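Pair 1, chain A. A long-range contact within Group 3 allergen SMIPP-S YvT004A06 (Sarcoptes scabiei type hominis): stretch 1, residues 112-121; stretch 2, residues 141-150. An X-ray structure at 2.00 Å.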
# COMPACT_ATOMS: atom_id res chain seq x y z
N TYR A 112 11.72 7.31 -9.23
CA TYR A 112 12.15 5.91 -9.21
C TYR A 112 11.11 5.02 -9.89
O TYR A 112 9.90 5.18 -9.67
CB TYR A 112 12.40 5.43 -7.78
CG TYR A 112 13.03 4.05 -7.74
CD1 TYR A 112 14.41 3.88 -7.83
CD2 TYR A 112 12.23 2.90 -7.67
CE1 TYR A 112 14.98 2.62 -7.82
CE2 TYR A 112 12.79 1.63 -7.66
CZ TYR A 112 14.16 1.50 -7.73
OH TYR A 112 14.72 0.24 -7.72
N ASP A 113 11.58 4.11 -10.73
CA ASP A 113 10.68 3.23 -11.48
C ASP A 113 11.27 1.82 -11.51
O ASP A 113 12.27 1.59 -12.19
CB ASP A 113 10.46 3.77 -12.91
CG ASP A 113 9.23 3.15 -13.60
OD1 ASP A 113 8.46 2.40 -12.97
OD2 ASP A 113 9.04 3.43 -14.81
N PRO A 114 10.67 0.88 -10.75
CA PRO A 114 11.24 -0.47 -10.64
C PRO A 114 11.38 -1.13 -12.01
O PRO A 114 10.44 -1.09 -12.81
CB PRO A 114 10.22 -1.24 -9.78
CG PRO A 114 9.32 -0.21 -9.19
CD PRO A 114 9.34 0.97 -10.11
N GLU A 115 12.54 -1.73 -12.26
CA GLU A 115 12.83 -2.34 -13.56
C GLU A 115 12.07 -3.66 -13.70
O GLU A 115 11.98 -4.42 -12.74
CB GLU A 115 14.33 -2.60 -13.72
CG GLU A 115 15.19 -1.34 -13.67
CD GLU A 115 16.53 -1.53 -14.34
N PRO A 116 11.53 -3.93 -14.91
CA PRO A 116 10.92 -5.24 -15.19
C PRO A 116 11.86 -6.37 -14.84
O PRO A 116 13.07 -6.25 -15.03
CB PRO A 116 10.70 -5.21 -16.71
CG PRO A 116 10.56 -3.76 -17.04
CD PRO A 116 11.40 -3.00 -16.05
N ASP A 117 11.30 -7.45 -14.31
CA ASP A 117 12.05 -8.65 -13.89
C ASP A 117 12.78 -8.52 -12.55
O ASP A 117 13.32 -9.51 -12.05
CB ASP A 117 13.00 -9.14 -15.01
CG ASP A 117 12.24 -9.61 -16.24
OD1 ASP A 117 11.05 -10.01 -16.11
OD2 ASP A 117 12.82 -9.60 -17.34
N THR A 118 12.80 -7.33 -11.96
CA THR A 118 13.25 -7.22 -10.57
C THR A 118 12.06 -7.53 -9.66
O THR A 118 10.93 -7.67 -10.15
CB THR A 118 13.86 -5.84 -10.24
OG1 THR A 118 12.84 -4.84 -10.19
CG2 THR A 118 14.93 -5.46 -11.27
N SER A 119 12.33 -7.66 -8.37
CA SER A 119 11.31 -8.02 -7.38
C SER A 119 11.12 -6.95 -6.31
O SER A 119 12.09 -6.30 -5.88
CB SER A 119 11.68 -9.33 -6.69
OG SER A 119 11.52 -10.44 -7.55
N VAL A 120 9.87 -6.78 -5.90
CA VAL A 120 9.53 -5.92 -4.77
C VAL A 120 8.96 -6.78 -3.65
O VAL A 120 8.19 -7.73 -3.89
CB VAL A 120 8.51 -4.77 -5.14
CG1 VAL A 120 9.12 -3.81 -6.18
CG2 VAL A 120 7.18 -5.34 -5.64
N LEU A 121 9.37 -6.46 -2.44
CA LEU A 121 8.87 -7.15 -1.25
C LEU A 121 7.58 -6.48 -0.77
O LEU A 121 7.59 -5.30 -0.43
CB LEU A 121 9.94 -7.13 -0.14
CG LEU A 121 9.50 -7.68 1.21
CD1 LEU A 121 9.20 -9.19 1.10
CD2 LEU A 121 10.55 -7.41 2.29
N GLU A 141 3.81 -12.19 3.44
CA GLU A 141 4.76 -11.50 2.56
C GLU A 141 4.92 -12.25 1.24
O GLU A 141 4.72 -13.46 1.18
CB GLU A 141 6.13 -11.36 3.24
CG GLU A 141 6.82 -12.70 3.49
CD GLU A 141 8.27 -12.58 3.93
OE1 GLU A 141 9.11 -13.32 3.38
OE2 GLU A 141 8.58 -11.76 4.81
N ALA A 142 5.28 -11.52 0.19
CA ALA A 142 5.70 -12.14 -1.06
C ALA A 142 6.61 -11.21 -1.85
O ALA A 142 6.55 -9.98 -1.72
CB ALA A 142 4.49 -12.54 -1.91
N ASN A 143 7.46 -11.81 -2.67
CA ASN A 143 8.17 -11.08 -3.70
C ASN A 143 7.35 -11.08 -4.98
O ASN A 143 7.03 -12.14 -5.53
CB ASN A 143 9.59 -11.62 -3.90
CG ASN A 143 10.60 -10.98 -2.94
OD1 ASN A 143 10.60 -11.26 -1.74
ND2 ASN A 143 11.43 -10.08 -3.46
N PHE A 144 6.98 -9.88 -5.43
CA PHE A 144 6.25 -9.68 -6.67
C PHE A 144 7.24 -9.29 -7.75
O PHE A 144 7.97 -8.29 -7.60
CB PHE A 144 5.25 -8.52 -6.52
CG PHE A 144 3.98 -8.86 -5.78
CD1 PHE A 144 2.75 -8.71 -6.42
CD2 PHE A 144 4.00 -9.25 -4.44
CE1 PHE A 144 1.55 -8.99 -5.76
CE2 PHE A 144 2.81 -9.53 -3.75
CZ PHE A 144 1.57 -9.40 -4.41
N THR A 145 7.26 -10.04 -8.86
CA THR A 145 8.10 -9.70 -10.01
C THR A 145 7.50 -8.56 -10.81
O THR A 145 6.34 -8.63 -11.23
CB THR A 145 8.34 -10.91 -10.94
OG1 THR A 145 8.71 -12.04 -10.15
CG2 THR A 145 9.46 -10.61 -11.93
N VAL A 146 8.29 -7.52 -11.01
CA VAL A 146 7.86 -6.32 -11.72
C VAL A 146 7.65 -6.62 -13.22
O VAL A 146 8.50 -7.20 -13.89
CB VAL A 146 8.84 -5.13 -11.48
CG1 VAL A 146 8.52 -3.94 -12.38
CG2 VAL A 146 8.80 -4.69 -9.99
N VAL A 147 6.48 -6.22 -13.71
CA VAL A 147 6.10 -6.42 -15.10
C VAL A 147 6.24 -5.08 -15.83
O VAL A 147 5.79 -4.05 -15.32
CB VAL A 147 4.64 -6.92 -15.20
CG1 VAL A 147 4.17 -7.01 -16.65
CG2 VAL A 147 4.48 -8.29 -14.50
N ASP A 148 6.85 -5.11 -17.01
CA ASP A 148 6.95 -3.93 -17.87
C ASP A 148 5.62 -3.19 -18.02
O ASP A 148 4.61 -3.80 -18.37
CB ASP A 148 7.46 -4.36 -19.25
CG ASP A 148 7.63 -3.19 -20.18
OD1 ASP A 148 8.63 -2.46 -20.04
OD2 ASP A 148 6.74 -2.99 -21.04
N ARG A 149 5.63 -1.88 -17.76
CA ARG A 149 4.39 -1.07 -17.82
C ARG A 149 3.61 -1.19 -19.13
O ARG A 149 2.39 -1.39 -19.11
CB ARG A 149 4.68 0.40 -17.50
CG ARG A 149 3.42 1.28 -17.47
CD ARG A 149 3.70 2.69 -16.94
NE ARG A 149 4.20 2.70 -15.57
CZ ARG A 149 5.48 2.90 -15.23
NH1 ARG A 149 6.39 3.09 -16.17
NH2 ARG A 149 5.84 2.89 -13.96
N LYS A 150 4.31 -1.05 -20.26
CA LYS A 150 3.66 -1.22 -21.57
C LYS A 150 3.00 -2.59 -21.72
O LYS A 150 1.84 -2.69 -22.15
CB LYS A 150 4.66 -0.98 -22.71
CG LYS A 150 4.00 -0.93 -24.10
CD LYS A 150 2.98 0.19 -24.17
CE LYS A 150 2.23 0.19 -25.49
NZ LYS A 150 1.22 1.28 -25.54
O HOH W 1 8.40 -9.34 -15.94
O HOH W 2 12.81 -7.33 -3.04
O HOH W 3 9.59 -11.96 -7.29

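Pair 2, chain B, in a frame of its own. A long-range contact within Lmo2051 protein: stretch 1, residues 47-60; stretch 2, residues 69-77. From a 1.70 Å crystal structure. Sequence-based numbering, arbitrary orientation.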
# COMPACT_ATOMS: atom_id res chain seq x y z
N TYR B 47 -5.91 -3.02 -7.71
CA TYR B 47 -6.95 -3.06 -6.70
C TYR B 47 -7.23 -1.68 -6.13
O TYR B 47 -8.39 -1.26 -6.03
CB TYR B 47 -6.58 -4.03 -5.59
CG TYR B 47 -7.67 -4.14 -4.55
CD1 TYR B 47 -7.63 -3.36 -3.39
CD2 TYR B 47 -8.77 -4.97 -4.76
CE1 TYR B 47 -8.68 -3.40 -2.47
CE2 TYR B 47 -9.82 -5.02 -3.85
CZ TYR B 47 -9.77 -4.23 -2.71
OH TYR B 47 -10.82 -4.24 -1.82
N ILE B 48 -6.17 -0.96 -5.76
CA ILE B 48 -6.32 0.38 -5.20
C ILE B 48 -7.04 1.26 -6.21
O ILE B 48 -7.97 1.99 -5.85
CB ILE B 48 -4.93 0.98 -4.85
CG1 ILE B 48 -4.27 0.18 -3.72
CG2 ILE B 48 -5.09 2.43 -4.45
CD1 ILE B 48 -2.81 0.49 -3.51
N HIS B 49 -6.63 1.19 -7.47
CA HIS B 49 -7.25 1.99 -8.52
C HIS B 49 -8.72 1.66 -8.75
O HIS B 49 -9.44 2.45 -9.37
CB HIS B 49 -6.50 1.84 -9.85
CG HIS B 49 -5.14 2.46 -9.86
ND1 HIS B 49 -4.41 2.62 -11.01
CD2 HIS B 49 -4.38 2.97 -8.86
CE1 HIS B 49 -3.26 3.21 -10.73
NE2 HIS B 49 -3.21 3.43 -9.43
N SER B 50 -9.17 0.50 -8.28
CA SER B 50 -10.56 0.12 -8.45
C SER B 50 -11.41 0.76 -7.36
O SER B 50 -12.64 0.65 -7.35
CB SER B 50 -10.72 -1.41 -8.40
OG SER B 50 -10.58 -1.94 -7.09
N LYS B 51 -10.75 1.45 -6.44
CA LYS B 51 -11.45 2.11 -5.35
C LYS B 51 -11.61 3.60 -5.65
O LYS B 51 -11.30 4.06 -6.75
CB LYS B 51 -10.69 1.90 -4.04
CG LYS B 51 -10.50 0.43 -3.71
CD LYS B 51 -11.85 -0.29 -3.70
CE LYS B 51 -11.67 -1.80 -3.62
NZ LYS B 51 -12.95 -2.52 -3.30
N LYS B 52 -12.10 4.35 -4.66
CA LYS B 52 -12.32 5.78 -4.83
C LYS B 52 -11.58 6.56 -3.76
O LYS B 52 -11.35 6.05 -2.66
CB LYS B 52 -13.81 6.11 -4.70
CG LYS B 52 -14.72 5.39 -5.69
CD LYS B 52 -16.07 5.12 -5.05
CE LYS B 52 -16.73 6.39 -4.52
NZ LYS B 52 -18.02 6.09 -3.84
N VAL B 53 -11.20 7.79 -4.10
CA VAL B 53 -10.53 8.66 -3.15
C VAL B 53 -11.50 8.75 -1.98
O VAL B 53 -12.70 8.86 -2.19
CB VAL B 53 -10.30 10.07 -3.75
CG1 VAL B 53 -9.77 11.03 -2.68
CG2 VAL B 53 -9.33 9.99 -4.91
N GLY B 54 -10.99 8.67 -0.75
CA GLY B 54 -11.88 8.75 0.40
C GLY B 54 -12.26 7.40 0.96
O GLY B 54 -12.73 7.30 2.09
N ASP B 55 -12.07 6.35 0.17
CA ASP B 55 -12.37 4.99 0.63
C ASP B 55 -11.35 4.60 1.68
O ASP B 55 -10.30 5.22 1.80
CB ASP B 55 -12.30 3.98 -0.53
CG ASP B 55 -13.53 3.99 -1.40
OD1 ASP B 55 -14.50 4.72 -1.08
OD2 ASP B 55 -13.54 3.26 -2.42
N THR B 56 -11.66 3.55 2.42
CA THR B 56 -10.79 3.07 3.47
C THR B 56 -10.32 1.66 3.11
O THR B 56 -11.12 0.82 2.72
CB THR B 56 -11.53 3.00 4.82
OG1 THR B 56 -11.93 4.32 5.21
CG2 THR B 56 -10.65 2.40 5.89
N VAL B 57 -9.01 1.42 3.22
CA VAL B 57 -8.49 0.08 2.93
C VAL B 57 -7.85 -0.49 4.19
O VAL B 57 -7.22 0.24 4.96
CB VAL B 57 -7.41 0.09 1.80
CG1 VAL B 57 -8.05 0.47 0.47
CG2 VAL B 57 -6.29 1.05 2.14
N LYS B 58 -8.03 -1.78 4.41
CA LYS B 58 -7.45 -2.44 5.58
C LYS B 58 -6.09 -2.95 5.14
O LYS B 58 -5.99 -3.69 4.17
CB LYS B 58 -8.32 -3.62 6.04
CG LYS B 58 -7.73 -4.37 7.24
CD LYS B 58 -8.73 -5.33 7.88
CE LYS B 58 -9.15 -6.42 6.91
NZ LYS B 58 -10.11 -7.39 7.54
N ILE B 59 -5.05 -2.55 5.86
CA ILE B 59 -3.69 -2.95 5.50
C ILE B 59 -3.02 -3.81 6.56
O ILE B 59 -2.97 -3.43 7.73
CB ILE B 59 -2.79 -1.70 5.26
CG1 ILE B 59 -3.35 -0.85 4.11
CG2 ILE B 59 -1.37 -2.13 4.91
CD1 ILE B 59 -3.28 -1.51 2.75
N ASN B 60 -2.55 -4.99 6.16
CA ASN B 60 -1.82 -5.87 7.07
C ASN B 60 -0.36 -5.71 6.65
O ASN B 60 -0.03 -5.89 5.47
CB ASN B 60 -2.23 -7.35 6.93
CG ASN B 60 -3.61 -7.64 7.51
OD1 ASN B 60 -4.62 -7.50 6.83
ND2 ASN B 60 -3.64 -8.06 8.77
N GLN B 69 -1.79 -4.20 11.78
CA GLN B 69 -2.96 -4.05 10.94
C GLN B 69 -3.58 -2.70 11.22
O GLN B 69 -3.68 -2.28 12.38
CB GLN B 69 -3.98 -5.14 11.25
CG GLN B 69 -5.16 -5.15 10.30
CD GLN B 69 -6.22 -6.14 10.70
OE1 GLN B 69 -6.92 -5.94 11.69
NE2 GLN B 69 -6.34 -7.23 9.95
N ALA B 70 -3.99 -2.01 10.17
CA ALA B 70 -4.59 -0.70 10.37
C ALA B 70 -5.32 -0.27 9.11
O ALA B 70 -5.07 -0.78 8.02
CB ALA B 70 -3.52 0.32 10.73
N ASP B 71 -6.24 0.67 9.28
CA ASP B 71 -7.01 1.20 8.17
C ASP B 71 -6.34 2.47 7.68
O ASP B 71 -5.80 3.25 8.47
CB ASP B 71 -8.44 1.53 8.60
CG ASP B 71 -9.28 0.31 8.82
OD1 ASP B 71 -9.21 -0.63 8.00
OD2 ASP B 71 -10.04 0.29 9.82
N ILE B 72 -6.37 2.67 6.37
CA ILE B 72 -5.77 3.86 5.79
C ILE B 72 -6.76 4.42 4.78
O ILE B 72 -7.31 3.69 3.98
CB ILE B 72 -4.43 3.53 5.09
CG1 ILE B 72 -3.48 2.90 6.11
CG2 ILE B 72 -3.81 4.80 4.52
CD1 ILE B 72 -2.11 2.56 5.53
N LYS B 73 -7.00 5.72 4.87
CA LYS B 73 -7.92 6.37 3.95
C LYS B 73 -7.16 6.70 2.68
O LYS B 73 -6.02 7.18 2.73
CB LYS B 73 -8.50 7.64 4.57
CG LYS B 73 -9.50 8.39 3.70
CD LYS B 73 -10.45 9.24 4.54
CE LYS B 73 -11.36 8.36 5.40
NZ LYS B 73 -12.38 9.15 6.15
N LEU B 74 -7.78 6.43 1.53
CA LEU B 74 -7.14 6.70 0.25
C LEU B 74 -7.25 8.18 -0.07
O LEU B 74 -8.24 8.82 0.25
CB LEU B 74 -7.82 5.89 -0.85
CG LEU B 74 -7.70 4.37 -0.72
CD1 LEU B 74 -8.34 3.72 -1.93
CD2 LEU B 74 -6.23 3.98 -0.62
N THR B 75 -6.21 8.71 -0.70
CA THR B 75 -6.19 10.12 -1.07
C THR B 75 -5.92 10.16 -2.57
O THR B 75 -5.80 9.12 -3.21
CB THR B 75 -5.07 10.87 -0.30
OG1 THR B 75 -5.19 12.28 -0.54
CG2 THR B 75 -3.70 10.38 -0.71
N ALA B 76 -5.87 11.36 -3.15
CA ALA B 76 -5.60 11.47 -4.58
C ALA B 76 -4.08 11.47 -4.76
O ALA B 76 -3.39 12.24 -4.08
CB ALA B 76 -6.20 12.77 -5.12
N ILE B 77 -3.55 10.62 -5.64
CA ILE B 77 -2.10 10.61 -5.83
C ILE B 77 -1.62 11.30 -7.10
O ILE B 77 -0.42 11.35 -7.36
CB ILE B 77 -1.48 9.17 -5.74
CG1 ILE B 77 -2.25 8.20 -6.64
CG2 ILE B 77 -1.46 8.70 -4.30
CD1 ILE B 77 -1.93 8.36 -8.12

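In both pairs a type II beta turn leads into a strand that runs antiparallel to the second stretch, and 14 central residues superpose with an RMSD of 0.5 Å. The strand axes approach to 4.5 Å in pair 1 and 4.6 Å in pair 2, with N-to-C directions 148° and 150° apart. The turn spans Glu A115 to Thr A118 in pair 1 and Lys B52 to Asp B55 in pair 2, residues that match one for one.

The hydrogen bonds follow the same register. Asp A117 N donates to Val A146 O (2.8 Å), as Gly B54 N does to Leu B74 O (2.9 Å); the return bonds, Val A146 N to Thr A118 O and Leu B74 N to Asp B55 O, are both 2.8 Å. Further along, Val A120 N donates to Phe A144 O (3.0 Å) and Phe A144 N to Val A120 O (2.9 Å), matched by Val B57 N to Ile B72 O and Ile B72 N to Val B57 O, both 2.9 Å. The third turn residue has positive phi in both: Asp A117 (79°) adopts it with a side chain, whereas at Gly B54 (98°) a CB would be jammed against the preceding carbonyl O.

A side chain steadies each turn, but by different means. Thr A118 OG1 donates to Glu A115 O (2.7 Å); at the matching position, Asp B55 OD2 accepts from Lys B52 N (2.9 Å).

The apolar packing centres on Val A146 and Leu B74, each the residue most covered by the opposing stretch. Val A146 CG2 touches Pro A114 CB (3.7 Å) and Val A120 CG1 (3.9 Å). The longer Leu B74 packs CD1 on Lys B51 CB (3.6 Å), while both its methyls lie near Val B57 and Ile B48, the latter from the helix; the closest pairs are Leu B74 CD2 to Val B57 CG2 (4.0 Å) and Leu B74 CD2 to Ile B48 CG2 (4.3 Å). Pro A114 and Lys B51 thus each give a carbon contact to the matched Val A146 and Leu B74, although they superpose only loosely.

On the face carrying Ser A119 and Thr A145, water 3 joins the two hydroxyls, 2.5 Å from Ser A119 OG and 3.0 Å from Thr A145 OG1. Their counterparts, Thr B56 and Lys B73, make only a loose contact, Thr B56 OG1 lying 4.1 Å from Lys B73 CE.

The ends of the stretches also differ in chemistry. Arg A149 clasps Asp A113 in a two-pronged salt bridge, Arg A149 NH2 to Asp A113 OD1 at 2.8 Å and Arg A149 NH1 to Asp A113 OD2 at 3.0 Å; the matching Ile B77 and His B49 make no such contact.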